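Putative Acetyltransferase from the GNAT family (Novosphingobium aromaticivorans DSM 12444, PDB 3EC4) probably transfers an acyl group, as a putative acetyltransferase of the GNAT family. Local coordinates at residues 23-26 with 31-34; 38-43 with 149-154; 110-115 with 122-127. One frame throughout, in Å; residues are numbered along the deposited sequence.

Contact 1: 23-26 with 31-34; sequences LDVA and RRLD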
loop_
_atom_site.group_PDB
_atom_site.type_symbol
_atom_site.label_atom_id
_atom_site.label_comp_id
_atom_site.label_asym_id
_atom_site.label_seq_id
_atom_site.Cartn_x
_atom_site.Cartn_y
_atom_site.Cartn_z
ATOM N N LEU A 23 -2.973 -12.714 7.748
ATOM C CA LEU A 23 -2.695 -12.619 6.309
ATOM C C LEU A 23 -1.377 -13.262 5.878
ATOM O O LEU A 23 -1.081 -13.313 4.683
ATOM C CB LEU A 23 -2.743 -11.155 5.854
ATOM C CG LEU A 23 -4.018 -10.345 6.196
ATOM C CD1 LEU A 23 -3.968 -8.905 5.602
ATOM C CD2 LEU A 23 -5.283 -11.094 5.721
ATOM N N ASP A 24 -0.563 -13.720 6.824
ATOM C CA ASP A 24 0.746 -14.292 6.500
ATOM C C ASP A 24 0.500 -15.762 6.084
ATOM O O ASP A 24 -0.124 -16.535 6.820
ATOM C CB ASP A 24 1.692 -14.173 7.710
ATOM C CG ASP A 24 3.081 -14.739 7.467
ATOM O OD1 ASP A 24 3.437 -15.073 6.321
ATOM O OD2 ASP A 24 3.809 -14.902 8.464
ATOM N N VAL A 25 1.010 -16.159 4.921
ATOM C CA VAL A 25 0.859 -17.540 4.472
ATOM C C VAL A 25 2.157 -18.375 4.578
ATOM O O VAL A 25 2.152 -19.559 4.261
ATOM C CB VAL A 25 0.242 -17.612 3.026
ATOM C CG1 VAL A 25 -1.226 -17.076 3.049
ATOM C CG2 VAL A 25 1.184 -16.891 1.978
ATOM N N ALA A 26 3.251 -17.753 5.017
ATOM C CA ALA A 26 4.543 -18.396 5.154
ATOM C C ALA A 26 4.711 -18.820 6.609
ATOM O O ALA A 26 3.729 -18.881 7.381
ATOM C CB ALA A 26 5.687 -17.435 4.707
ATOM N N ARG A 31 7.964 -14.223 5.907
ATOM C CA ARG A 31 6.581 -13.758 5.945
ATOM C C ARG A 31 6.146 -13.387 4.551
ATOM O O ARG A 31 6.853 -12.666 3.831
ATOM C CB ARG A 31 6.394 -12.575 6.911
ATOM C CG ARG A 31 6.708 -12.989 8.344
ATOM C CD ARG A 31 6.657 -11.867 9.352
ATOM N NE ARG A 31 7.188 -12.371 10.635
ATOM C CZ ARG A 31 7.491 -11.610 11.680
ATOM N NH1 ARG A 31 7.306 -10.286 11.640
ATOM N NH2 ARG A 31 7.968 -12.181 12.786
ATOM N N ARG A 32 4.973 -13.891 4.169
ATOM C CA ARG A 32 4.429 -13.679 2.819
ATOM C C ARG A 32 2.973 -13.323 2.902
ATOM O O ARG A 32 2.200 -14.017 3.539
ATOM C CB ARG A 32 4.629 -14.960 2.005
ATOM C CG ARG A 32 3.909 -15.040 0.646
ATOM C CD ARG A 32 4.549 -14.087 -0.317
ATOM N NE ARG A 32 4.199 -14.220 -1.758
ATOM C CZ ARG A 32 3.256 -13.495 -2.386
ATOM N NH1 ARG A 32 2.454 -12.639 -1.726
ATOM N NH2 ARG A 32 3.094 -13.639 -3.697
ATOM N N LEU A 33 2.606 -12.176 2.345
ATOM C CA LEU A 33 1.221 -11.773 2.333
ATOM C C LEU A 33 0.445 -12.789 1.485
ATOM O O LEU A 33 0.899 -13.243 0.420
ATOM C CB LEU A 33 1.086 -10.338 1.781
ATOM C CG LEU A 33 -0.294 -9.716 1.561
ATOM C CD1 LEU A 33 -1.038 -9.543 2.856
ATOM C CD2 LEU A 33 -0.139 -8.408 0.754
ATOM N N ASP A 34 -0.737 -13.142 1.959
ATOM C CA ASP A 34 -1.646 -13.935 1.154
ATOM C C ASP A 34 -1.692 -13.287 -0.243
ATOM O O ASP A 34 -2.016 -12.129 -0.363
ATOM C CB ASP A 34 -3.006 -13.912 1.823
ATOM C CG ASP A 34 -4.058 -14.706 1.089
ATOM O OD1 ASP A 34 -3.917 -14.998 -0.121
ATOM O OD2 ASP A 34 -5.060 -14.994 1.744
#
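D24 OD1 is gripped by two backbone amides: R32 N, across the contact at 2.9 Å, and A26 N, two residues further along its own segment at 3.0 Å. The two N-H groups come from above opposite faces of the carboxylate plane, and together they fix the rotation of the group. The bond from A26 N closes an Asx turn. CG of D24 stands anti to the backbone N (chi1 -180°), which sets the carboxylate beside its own carbonyl carbon, where OD1 can take both amides. The other oxygen, D24 OD2, lies 3.5 Å from CG of R31, whose guanidinium turns instead to W13, as a cation-pi partner and as donor to its backbone O. Between 23-26 and 31-34 the chain doubles back and forms a single beta bridge, D24 opposite L33, beside the short strand 30-32. V25 N bonds to R32 O at 2.8 Å, nearly straight at 167°, and D34 N to L23 O at 2.8 Å with a more bent N-H. Apolar groups fill in between these bonds. V25 CG2 rests on CG of R32 at 3.6 Å, the two side chains alongside each other, while V25 CG1 reaches over CA and CB of D34. On the more buried flank, CB of L23 meets CD1 of L33 at 3.8 Å.

Contact 2: 38-43 with 149-154; sequences GPFAAA and ERMRPA
The backbones of 38-43 and 149-154 stay well apart, 10.2 Å between the CA atoms of F40 and M151 at their nearest, and side chains alone bridge the distance. F40, M151 and R150 all send their CB atoms toward the opposite segment. The terminal methyl of M151, a selenomethionine, sits squarely over one face of the F40 ring: CE is 3.5 Å from the ring centroid and only 3° off the ring normal. All six ring carbons lie at nearly equal distances from it, CE2 being nearest at 3.7 Å, and the contact is a centred CH-pi interaction. SE stands further back, 5.2 Å from the same centroid, in an oblique Met-aromatic contact. Extended through chi2 (-172°), the M151 chain reaches across the gap, and the bend at chi3 lays CE on the ring. R150 meets the same ring at its edge, with NH1 3.8 Å from CZ of F40. With respect to the guanidinium, CZ of F40 lies over one face, 3.6 Å above the plane and toward the rim. The two planes are 66° apart, and the groups are not stacked. The guanidinium finds its charge partner in E159, which bridges to NE of R150 and also accepts from M151 N, tying the loop to strand 157-165. V12 of helix 11-17 touches both F40 and M151, while W63 and V65 of strand 61-66 also pack on F40. This buried methyl-over-ring contact joins the segment carrying strand 41-43, which pairs with strand 30-32 in a small antiparallel sheet, to the loop between strands 142-149 and 157-165 of the GNAT acetyltransferase domain.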
loop_
_atom_site.group_PDB
_atom_site.type_symbol
_atom_site.label_atom_id
_atom_site.label_comp_id
_atom_site.label_asym_id
_atom_site.label_seq_id
_atom_site.Cartn_x
_atom_site.Cartn_y
_atom_site.Cartn_z
ATOM N N GLY A 38 -2.012 -9.353 -1.970
ATOM C CA GLY A 38 -0.953 -8.599 -2.623
ATOM C C GLY A 38 0.341 -9.379 -2.702
ATOM O O GLY A 38 0.398 -10.528 -2.258
ATOM N N PRO A 39 1.365 -8.772 -3.322
ATOM C CA PRO A 39 2.591 -9.500 -3.637
ATOM C C PRO A 39 3.751 -9.385 -2.613
ATOM O O PRO A 39 4.899 -9.746 -2.927
ATOM C CB PRO A 39 3.005 -8.823 -4.929
ATOM C CG PRO A 39 2.669 -7.383 -4.652
ATOM C CD PRO A 39 1.383 -7.415 -3.890
ATOM N N PHE A 40 3.452 -8.929 -1.405
ATOM C CA PHE A 40 4.496 -8.452 -0.500
ATOM C C PHE A 40 5.085 -9.611 0.315
ATOM O O PHE A 40 4.381 -10.550 0.672
ATOM C CB PHE A 40 3.982 -7.372 0.432
ATOM C CG PHE A 40 3.649 -6.100 -0.284
ATOM C CD1 PHE A 40 4.658 -5.275 -0.729
ATOM C CD2 PHE A 40 2.331 -5.785 -0.581
ATOM C CE1 PHE A 40 4.372 -4.136 -1.407
ATOM C CE2 PHE A 40 2.043 -4.649 -1.289
ATOM C CZ PHE A 40 3.057 -3.833 -1.701
ATOM N N ALA A 41 6.386 -9.521 0.594
ATOM C CA ALA A 41 7.075 -10.533 1.441
ATOM C C ALA A 41 8.240 -9.890 2.164
ATOM O O ALA A 41 8.667 -8.792 1.822
ATOM C CB ALA A 41 7.558 -11.766 0.603
ATOM N N ALA A 42 8.739 -10.580 3.188
ATOM C CA ALA A 42 9.856 -10.095 3.980
ATOM C C ALA A 42 10.545 -11.292 4.629
ATOM O O ALA A 42 9.910 -12.337 4.904
ATOM C CB ALA A 42 9.378 -9.085 5.047
ATOM N N ALA A 43 11.828 -11.127 4.889
ATOM C CA ALA A 43 12.656 -12.168 5.551
ATOM C C ALA A 43 13.264 -11.653 6.863
ATOM O O ALA A 43 13.549 -10.461 7.018
ATOM C CB ALA A 43 13.783 -12.634 4.597
ATOM N N GLU A 149 -7.315 1.563 2.631
ATOM C CA GLU A 149 -6.371 1.200 3.670
ATOM C C GLU A 149 -5.615 -0.056 3.307
ATOM O O GLU A 149 -6.179 -0.960 2.689
ATOM C CB GLU A 149 -7.111 0.937 4.967
ATOM C CG GLU A 149 -8.001 2.085 5.397
ATOM C CD GLU A 149 -8.814 1.783 6.613
ATOM O OE1 GLU A 149 -9.274 0.636 6.765
ATOM O OE2 GLU A 149 -9.036 2.723 7.417
ATOM N N ARG A 150 -4.365 -0.140 3.744
ATOM C CA ARG A 150 -3.575 -1.344 3.507
ATOM C C ARG A 150 -2.824 -1.822 4.750
ATOM O O ARG A 150 -3.472 -2.309 5.686
ATOM C CB ARG A 150 -2.710 -1.152 2.262
ATOM C CG ARG A 150 -2.167 -2.406 1.641
ATOM C CD ARG A 150 -1.488 -2.142 0.318
ATOM N NE ARG A 150 -0.264 -1.393 0.450
ATOM C CZ ARG A 150 0.500 -1.020 -0.580
ATOM N NH1 ARG A 150 0.197 -1.321 -1.848
ATOM N NH2 ARG A 150 1.576 -0.323 -0.358
HETATM N N MSE A 151 -1.489 -1.735 4.783
HETATM C CA MSE A 151 -0.721 -2.393 5.847
HETATM C C MSE A 151 -0.884 -1.714 7.208
HETATM O O MSE A 151 -1.138 -0.494 7.322
HETATM C CB MSE A 151 0.776 -2.478 5.503
HETATM C CG MSE A 151 1.036 -3.155 4.215
HETATM SE SE MSE A 151 2.919 -3.480 3.932
HETATM C CE MSE A 151 2.927 -3.123 2.004
ATOM N N ARG A 152 -0.737 -2.522 8.247
ATOM C CA ARG A 152 -0.827 -2.046 9.617
ATOM C C ARG A 152 0.347 -2.606 10.409
ATOM O O ARG A 152 0.226 -3.644 11.011
ATOM C CB ARG A 152 -2.145 -2.477 10.243
ATOM C CG ARG A 152 -3.346 -1.782 9.587
ATOM C CD ARG A 152 -4.649 -2.387 10.001
ATOM N NE ARG A 152 -5.731 -1.723 9.310
ATOM C CZ ARG A 152 -6.323 -0.614 9.714
ATOM N NH1 ARG A 152 -6.038 -0.088 10.894
ATOM N NH2 ARG A 152 -7.267 -0.063 8.950
ATOM N N PRO A 153 1.510 -1.919 10.351
ATOM C CA PRO A 153 2.748 -2.387 10.976
ATOM C C PRO A 153 2.741 -2.487 12.517
ATOM O O PRO A 153 3.568 -3.178 13.090
ATOM C CB PRO A 153 3.791 -1.388 10.464
ATOM C CG PRO A 153 3.210 -0.864 9.155
ATOM C CD PRO A 153 1.740 -0.713 9.535
ATOM N N ALA A 154 1.835 -1.746 13.142
ATOM C CA ALA A 154 1.530 -1.811 14.551
ATOM C C ALA A 154 0.072 -1.369 14.761
ATOM O O ALA A 154 -0.517 -0.720 13.879
ATOM C CB ALA A 154 2.495 -0.929 15.366
#

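Contact 3: 110-115 with 122-127; sequences PEMTAL and GPWASG
W124 turns the edge of its indole to T113 OG1 and M112 CE, two side-chain atoms of helix 109-118. With CG anti to the backbone N (chi1 -173°), the W124 ring reaches over to the helix, and NE1 points at T113 OG1 and donates to it at 3.3 Å. The bond is long but fairly straight, at 164°, and the hydroxyl oxygen lies only 12° out of the ring plane. T113 OG1 also bonds to V109 O one helical turn back. Further along the indole, M112, a selenomethionine, bends at chi3 to bring its methyl CE to the ring edge, 3.9 Å from CH2 of W124. CB of M112 approaches the same benzo portion at CZ2, 4.0 Å away. A phenylalanine in place of W124 would probably leave T113 OG1 without its indole donor and draw the aromatic edge back from the methyl of M112. M146 of strand 142-149 touches both M112 and W124. The contact thus mixes one polar bond with apolar packing: T113 OG1 is shared between V109 O and the indole N-H, a bond that, long as it is, is consistent with fixing which way the indole edge faces, while the benzo end lies against the selenomethionine side chain.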
loop_
_atom_site.group_PDB
_atom_site.type_symbol
_atom_site.label_atom_id
_atom_site.label_comp_id
_atom_site.label_asym_id
_atom_site.label_seq_id
_atom_site.Cartn_x
_atom_site.Cartn_y
_atom_site.Cartn_z
ATOM N N PRO A 110 -15.997 -5.374 -9.040
ATOM C CA PRO A 110 -15.708 -5.304 -10.505
ATOM C C PRO A 110 -15.222 -3.934 -10.995
ATOM O O PRO A 110 -14.213 -3.839 -11.742
ATOM C CB PRO A 110 -17.065 -5.654 -11.125
ATOM C CG PRO A 110 -17.681 -6.576 -10.118
ATOM C CD PRO A 110 -17.342 -5.935 -8.808
ATOM N N GLU A 111 -15.927 -2.890 -10.584
ATOM C CA GLU A 111 -15.550 -1.529 -10.958
ATOM C C GLU A 111 -14.254 -1.059 -10.336
ATOM O O GLU A 111 -13.510 -0.312 -10.985
ATOM C CB GLU A 111 -16.667 -0.550 -10.612
ATOM C CG GLU A 111 -17.825 -0.681 -11.541
ATOM C CD GLU A 111 -19.030 0.105 -11.087
ATOM O OE1 GLU A 111 -19.728 -0.354 -10.119
ATOM O OE2 GLU A 111 -19.271 1.179 -11.700
HETATM N N MSE A 112 -13.986 -1.467 -9.086
HETATM C CA MSE A 112 -12.716 -1.175 -8.399
HETATM C C MSE A 112 -11.568 -1.851 -9.108
HETATM O O MSE A 112 -10.504 -1.278 -9.340
HETATM C CB MSE A 112 -12.783 -1.695 -6.963
HETATM C CG MSE A 112 -13.760 -0.843 -6.049
HETATM SE SE MSE A 112 -14.084 -1.779 -4.352
HETATM C CE MSE A 112 -12.454 -1.349 -3.482
ATOM N N THR A 113 -11.805 -3.098 -9.469
ATOM C CA THR A 113 -10.814 -3.854 -10.234
ATOM C C THR A 113 -10.473 -3.235 -11.588
ATOM O O THR A 113 -9.295 -3.137 -11.946
ATOM C CB THR A 113 -11.276 -5.298 -10.353
ATOM O OG1 THR A 113 -11.194 -5.886 -9.052
ATOM C CG2 THR A 113 -10.360 -6.055 -11.338
ATOM N N ALA A 114 -11.467 -2.834 -12.364
ATOM C CA ALA A 114 -11.213 -2.179 -13.649
ATOM C C ALA A 114 -10.370 -0.925 -13.441
ATOM O O ALA A 114 -9.393 -0.697 -14.158
ATOM C CB ALA A 114 -12.467 -1.800 -14.325
ATOM N N LEU A 115 -10.789 -0.093 -12.488
ATOM C CA LEU A 115 -10.056 1.172 -12.188
ATOM C C LEU A 115 -8.611 0.908 -11.785
ATOM O O LEU A 115 -7.677 1.507 -12.364
ATOM C CB LEU A 115 -10.808 1.968 -11.110
ATOM C CG LEU A 115 -10.156 3.228 -10.520
ATOM C CD1 LEU A 115 -9.860 4.319 -11.570
ATOM C CD2 LEU A 115 -11.138 3.770 -9.405
ATOM N N GLY A 122 -0.876 0.993 -7.242
ATOM C CA GLY A 122 -0.045 -0.061 -6.661
ATOM C C GLY A 122 -0.596 -1.447 -7.001
ATOM O O GLY A 122 -1.518 -1.570 -7.847
ATOM N N PRO A 123 -0.052 -2.498 -6.353
ATOM C CA PRO A 123 -0.507 -3.850 -6.637
ATOM C C PRO A 123 -2.017 -3.960 -6.373
ATOM O O PRO A 123 -2.589 -3.254 -5.537
ATOM C CB PRO A 123 0.233 -4.694 -5.622
ATOM C CG PRO A 123 1.389 -3.896 -5.235
ATOM C CD PRO A 123 0.950 -2.482 -5.284
ATOM N N TRP A 124 -2.663 -4.816 -7.115
ATOM C CA TRP A 124 -4.061 -5.042 -6.932
ATOM C C TRP A 124 -4.296 -6.491 -7.324
ATOM O O TRP A 124 -4.120 -6.862 -8.497
ATOM C CB TRP A 124 -4.864 -4.102 -7.807
ATOM C CG TRP A 124 -6.291 -4.182 -7.537
ATOM C CD1 TRP A 124 -7.215 -5.000 -8.141
ATOM C CD2 TRP A 124 -6.988 -3.468 -6.517
ATOM N NE1 TRP A 124 -8.456 -4.783 -7.582
ATOM C CE2 TRP A 124 -8.340 -3.862 -6.574
ATOM C CE3 TRP A 124 -6.600 -2.532 -5.567
ATOM C CZ2 TRP A 124 -9.305 -3.333 -5.711
ATOM C CZ3 TRP A 124 -7.559 -2.007 -4.722
ATOM C CH2 TRP A 124 -8.891 -2.438 -4.788
ATOM N N ALA A 125 -4.644 -7.299 -6.339
ATOM C CA ALA A 125 -4.997 -8.675 -6.559
ATOM C C ALA A 125 -6.481 -8.845 -6.308
ATOM O O ALA A 125 -7.183 -7.898 -5.909
ATOM C CB ALA A 125 -4.167 -9.588 -5.645
ATOM N N SER A 126 -6.957 -10.066 -6.547
ATOM C CA SER A 126 -8.385 -10.354 -6.443
ATOM C C SER A 126 -9.003 -9.910 -5.119
ATOM O O SER A 126 -10.158 -9.472 -5.091
ATOM C CB SER A 126 -8.592 -11.859 -6.609
ATOM O OG SER A 126 -7.874 -12.562 -5.629
ATOM N N GLY A 127 -8.257 -10.032 -4.010
ATOM C CA GLY A 127 -8.808 -9.729 -2.684
ATOM C C GLY A 127 -8.242 -8.509 -1.962
ATOM O O GLY A 127 -8.479 -8.340 -0.773
#

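Contact 2 is the buried one, its centre about 8 Å from the centre of the chain; contact 1 lies at the surface and contact 3 is partly buried. Chemistry follows place: contact 1 relies on backbone amides and a carboxylate, contact 2 has no hydrogen bond between its segments, and contact 3 combines one indole bond with apolar packing. Contacts 1 and 2 share the small sheet, where strands 30-32 and 41-43 are neighbours and F40 O probably accepts from L33 N. Contacts 2 and 3 have centres about 17 Å apart, yet P123 packs on P39, F40 and R150. Contacts 1 and 3 do not touch, their nearest atoms being about 6 Å apart.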